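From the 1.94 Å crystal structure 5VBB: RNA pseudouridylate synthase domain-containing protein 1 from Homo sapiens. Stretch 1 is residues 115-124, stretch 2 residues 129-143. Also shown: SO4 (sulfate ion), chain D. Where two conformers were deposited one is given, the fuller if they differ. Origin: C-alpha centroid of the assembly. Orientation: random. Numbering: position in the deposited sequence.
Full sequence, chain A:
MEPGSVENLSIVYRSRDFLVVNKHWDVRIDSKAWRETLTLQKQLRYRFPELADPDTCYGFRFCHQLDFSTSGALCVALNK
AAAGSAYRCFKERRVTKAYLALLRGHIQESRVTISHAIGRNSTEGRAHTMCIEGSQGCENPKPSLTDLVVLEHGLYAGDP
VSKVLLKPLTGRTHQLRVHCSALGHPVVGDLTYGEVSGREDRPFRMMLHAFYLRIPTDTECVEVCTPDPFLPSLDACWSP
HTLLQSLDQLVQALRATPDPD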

# COMPACT_ATOMS: atom_id res chain seq x y z
N SER A 115 3.40 -16.24 3.32
CA SER A 115 4.84 -16.43 3.21
C SER A 115 5.30 -16.96 1.85
O SER A 115 6.50 -17.11 1.68
CB SER A 115 5.29 -17.39 4.31
OG SER A 115 4.69 -18.66 4.14
N HIS A 116 4.39 -17.25 0.90
CA HIS A 116 4.78 -17.79 -0.41
C HIS A 116 5.76 -16.84 -1.05
O HIS A 116 5.52 -15.63 -1.08
CB HIS A 116 3.60 -17.92 -1.38
CG HIS A 116 2.53 -18.88 -0.98
ND1 HIS A 116 2.78 -19.96 -0.16
CD2 HIS A 116 1.22 -18.89 -1.33
CE1 HIS A 116 1.63 -20.60 -0.04
NE2 HIS A 116 0.65 -19.97 -0.71
N ALA A 117 6.86 -17.38 -1.58
CA ALA A 117 7.90 -16.58 -2.23
C ALA A 117 7.35 -15.99 -3.54
O ALA A 117 6.52 -16.62 -4.18
CB ALA A 117 9.14 -17.43 -2.47
N ILE A 118 7.82 -14.78 -3.90
CA ILE A 118 7.41 -14.03 -5.08
C ILE A 118 8.56 -13.97 -6.04
O ILE A 118 9.65 -13.58 -5.66
CB ILE A 118 6.89 -12.63 -4.69
CG1 ILE A 118 5.65 -12.79 -3.79
CG2 ILE A 118 6.54 -11.78 -5.94
CD1 ILE A 118 5.01 -11.52 -3.23
N GLY A 119 8.32 -14.39 -7.27
CA GLY A 119 9.29 -14.31 -8.35
C GLY A 119 8.75 -13.45 -9.47
O GLY A 119 7.66 -12.88 -9.36
N ARG A 120 9.51 -13.36 -10.55
CA ARG A 120 9.09 -12.58 -11.71
C ARG A 120 8.57 -13.55 -12.77
O ARG A 120 9.03 -14.69 -12.91
CB ARG A 120 10.22 -11.66 -12.19
CG ARG A 120 10.21 -10.38 -11.35
CD ARG A 120 11.50 -9.57 -11.36
NE ARG A 120 11.36 -8.35 -10.57
CZ ARG A 120 10.77 -7.22 -10.97
NH1 ARG A 120 10.24 -7.13 -12.18
NH2 ARG A 120 10.71 -6.17 -10.16
N ASN A 121 7.48 -13.13 -13.41
CA ASN A 121 6.77 -13.94 -14.36
C ASN A 121 7.50 -13.89 -15.71
O ASN A 121 7.71 -12.81 -16.26
CB ASN A 121 5.34 -13.39 -14.50
CG ASN A 121 4.32 -14.42 -14.88
OD1 ASN A 121 4.64 -15.48 -15.42
ND2 ASN A 121 3.06 -14.11 -14.61
N SER A 122 7.92 -15.05 -16.19
CA SER A 122 8.61 -15.23 -17.48
C SER A 122 7.60 -15.61 -18.57
O SER A 122 7.92 -15.51 -19.76
CB SER A 122 9.64 -16.34 -17.36
OG SER A 122 9.05 -17.62 -17.52
N THR A 123 6.41 -16.10 -18.19
CA THR A 123 5.41 -16.50 -19.18
C THR A 123 4.74 -15.26 -19.76
O THR A 123 4.88 -15.01 -20.95
CB THR A 123 4.38 -17.50 -18.57
N GLU A 124 4.08 -14.46 -18.92
CA GLU A 124 3.34 -13.29 -19.40
C GLU A 124 3.56 -12.11 -18.48
O GLU A 124 2.61 -11.46 -18.03
CB GLU A 124 1.84 -13.63 -19.56
CG GLU A 124 1.14 -14.21 -18.35
N THR A 129 3.41 -8.82 -13.95
CA THR A 129 4.85 -8.76 -13.71
C THR A 129 5.35 -9.85 -12.77
O THR A 129 6.30 -10.57 -13.10
CB THR A 129 5.23 -7.36 -13.13
OG1 THR A 129 4.63 -6.33 -13.93
CG2 THR A 129 6.74 -7.13 -13.09
N MET A 130 4.68 -10.02 -11.63
CA MET A 130 5.11 -10.90 -10.57
C MET A 130 4.24 -12.15 -10.42
O MET A 130 3.09 -12.17 -10.86
CB MET A 130 5.10 -10.09 -9.26
CG MET A 130 5.84 -8.74 -9.34
SD MET A 130 7.60 -8.78 -9.78
CE MET A 130 8.29 -9.49 -8.29
N CYS A 131 4.77 -13.19 -9.78
CA CYS A 131 4.05 -14.44 -9.55
C CYS A 131 4.50 -15.13 -8.28
O CYS A 131 5.57 -14.87 -7.78
CB CYS A 131 4.26 -15.38 -10.74
SG CYS A 131 6.00 -15.70 -11.10
N ILE A 132 3.70 -16.09 -7.84
CA ILE A 132 3.98 -16.92 -6.67
C ILE A 132 4.86 -18.07 -7.10
O ILE A 132 4.63 -18.63 -8.18
CB ILE A 132 2.63 -17.47 -6.10
CG1 ILE A 132 1.76 -16.32 -5.61
CG2 ILE A 132 2.85 -18.47 -5.00
CD1 ILE A 132 2.25 -15.66 -4.27
N GLU A 133 5.79 -18.50 -6.22
CA GLU A 133 6.69 -19.65 -6.47
C GLU A 133 5.84 -20.86 -6.79
O GLU A 133 4.75 -20.99 -6.24
CB GLU A 133 7.53 -19.95 -5.21
CG GLU A 133 6.72 -20.68 -4.14
CD GLU A 133 7.34 -20.87 -2.78
OE1 GLU A 133 8.11 -21.84 -2.62
OE2 GLU A 133 6.91 -20.17 -1.84
N GLY A 134 6.29 -21.71 -7.70
CA GLY A 134 5.49 -22.87 -8.08
C GLY A 134 4.56 -22.65 -9.27
O GLY A 134 4.24 -23.61 -9.98
N SER A 135 4.09 -21.40 -9.50
CA SER A 135 3.23 -21.11 -10.65
C SER A 135 4.05 -21.25 -11.94
O SER A 135 5.28 -21.17 -11.90
CB SER A 135 2.60 -19.73 -10.54
OG SER A 135 3.57 -18.71 -10.66
N GLN A 136 3.37 -21.51 -13.07
CA GLN A 136 4.04 -21.73 -14.37
C GLN A 136 4.96 -20.56 -14.77
O GLN A 136 4.54 -19.41 -14.71
CB GLN A 136 3.02 -22.02 -15.51
N GLY A 137 6.22 -20.88 -15.06
CA GLY A 137 7.22 -19.91 -15.47
C GLY A 137 7.67 -18.92 -14.41
O GLY A 137 8.23 -17.87 -14.74
N CYS A 138 7.46 -19.23 -13.12
CA CYS A 138 7.88 -18.29 -12.07
C CYS A 138 9.38 -18.46 -11.87
O CYS A 138 9.82 -19.58 -11.59
CB CYS A 138 7.09 -18.51 -10.78
SG CYS A 138 6.88 -17.02 -9.79
N GLU A 139 10.17 -17.37 -12.05
CA GLU A 139 11.64 -17.39 -11.95
C GLU A 139 12.15 -16.50 -10.81
O GLU A 139 11.58 -15.43 -10.53
CB GLU A 139 12.29 -16.87 -13.26
CG GLU A 139 12.08 -17.72 -14.52
CD GLU A 139 12.65 -17.15 -15.81
OE1 GLU A 139 13.19 -16.02 -15.78
OE2 GLU A 139 12.54 -17.82 -16.86
N ASN A 140 13.29 -16.92 -10.24
CA ASN A 140 14.07 -16.24 -9.20
C ASN A 140 13.18 -15.80 -8.03
O ASN A 140 13.07 -14.62 -7.70
CB ASN A 140 14.86 -15.05 -9.83
CG ASN A 140 16.02 -14.56 -8.99
OD1 ASN A 140 16.71 -15.34 -8.32
ND2 ASN A 140 16.32 -13.27 -9.06
N PRO A 141 12.51 -16.77 -7.38
CA PRO A 141 11.66 -16.42 -6.24
C PRO A 141 12.49 -15.80 -5.10
O PRO A 141 13.65 -16.18 -4.86
CB PRO A 141 11.01 -17.75 -5.87
CG PRO A 141 12.01 -18.80 -6.33
CD PRO A 141 12.56 -18.24 -7.59
N LYS A 142 11.91 -14.79 -4.44
CA LYS A 142 12.59 -14.03 -3.41
C LYS A 142 11.82 -14.03 -2.11
O LYS A 142 10.61 -14.27 -2.12
CB LYS A 142 12.82 -12.59 -3.89
CG LYS A 142 14.01 -12.43 -4.80
CD LYS A 142 14.16 -10.97 -5.17
CE LYS A 142 14.94 -10.72 -6.44
NZ LYS A 142 15.02 -9.26 -6.71
N PRO A 143 12.53 -13.77 -0.98
CA PRO A 143 11.87 -13.80 0.33
C PRO A 143 10.66 -12.95 0.44
O PRO A 143 10.67 -11.78 0.03
CB PRO A 143 12.93 -13.26 1.28
CG PRO A 143 14.20 -13.39 0.58
CD PRO A 143 13.95 -13.40 -0.86
S SO4 D . 11.67 -7.84 -6.55
O1 SO4 D . 12.23 -8.56 -7.69
O2 SO4 D . 12.72 -7.58 -5.54
O3 SO4 D . 10.54 -8.58 -5.97
O4 SO4 D . 11.17 -6.58 -7.02
O HOH W 1 7.86 -10.25 -15.32

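The apolar centre lies around Ile-118. Its CG2 meets Met-130 CE at 3.7 Å, and its CG1 lies 4.5 Å from Ile-132 CD1. Nearby, Ala-117 CB touches Pro-141 CB at 3.9 Å. Polar atoms border this patch: Ala-117 CB also lies 3.5 Å from Lys-142 O.

The backbone holds this centre in place. Strand 118-121 lies between two antiparallel neighbours, both from stretch 2. On one side Gly-119 and Cys-131 exchange hydrogen bonds: Gly-119 N to Cys-131 O is 2.8 Å, and Cys-131 N to Gly-119 O is 2.9 Å. Asn-121 N continues this ladder to Thr-129 O at 2.8 Å. On the other side Arg-120 pairs with Glu-139. Arg-120 N reaches Glu-139 O at 2.9 Å, and Glu-139 N reaches Arg-120 O at 3.0 Å. The chain turns a corner at Asn-140, and Lys-142 then pairs with Ile-118. Lys-142 N to Ile-118 O is 2.8 Å; the return bond from Ile-118 N to Lys-142 O is weak, at 3.3 Å.

A disulfide, Cys-131 SG to Cys-138 SG at 2.1 Å, ties the two flanking segments together. Gly-119 lies close by. A CB there would clash with Glu-139 O, so the absence of a side chain lets the backbones approach.

At one end, Ala-117 N donates to the carboxylate of Glu-133 (OE2, 2.8 Å), while Glu-133 N donates to Ala-117 O (2.9 Å). At the other, Ser-122 OG and N both donate to Gly-137 O, at 2.9 and 3.2 Å. A water bridges Asn-121 O and Thr-129 O, donating to each at 2.7 Å.

On the polar edge, Met-130 SD covers one face of the Arg-120 guanidinium. A sulfate, probably from the crystallisation liquor, joins two basic side chains: Arg-120 NE and Lys-142 NZ each donate to its O1 at 3.0 Å. Its negative charge suits both.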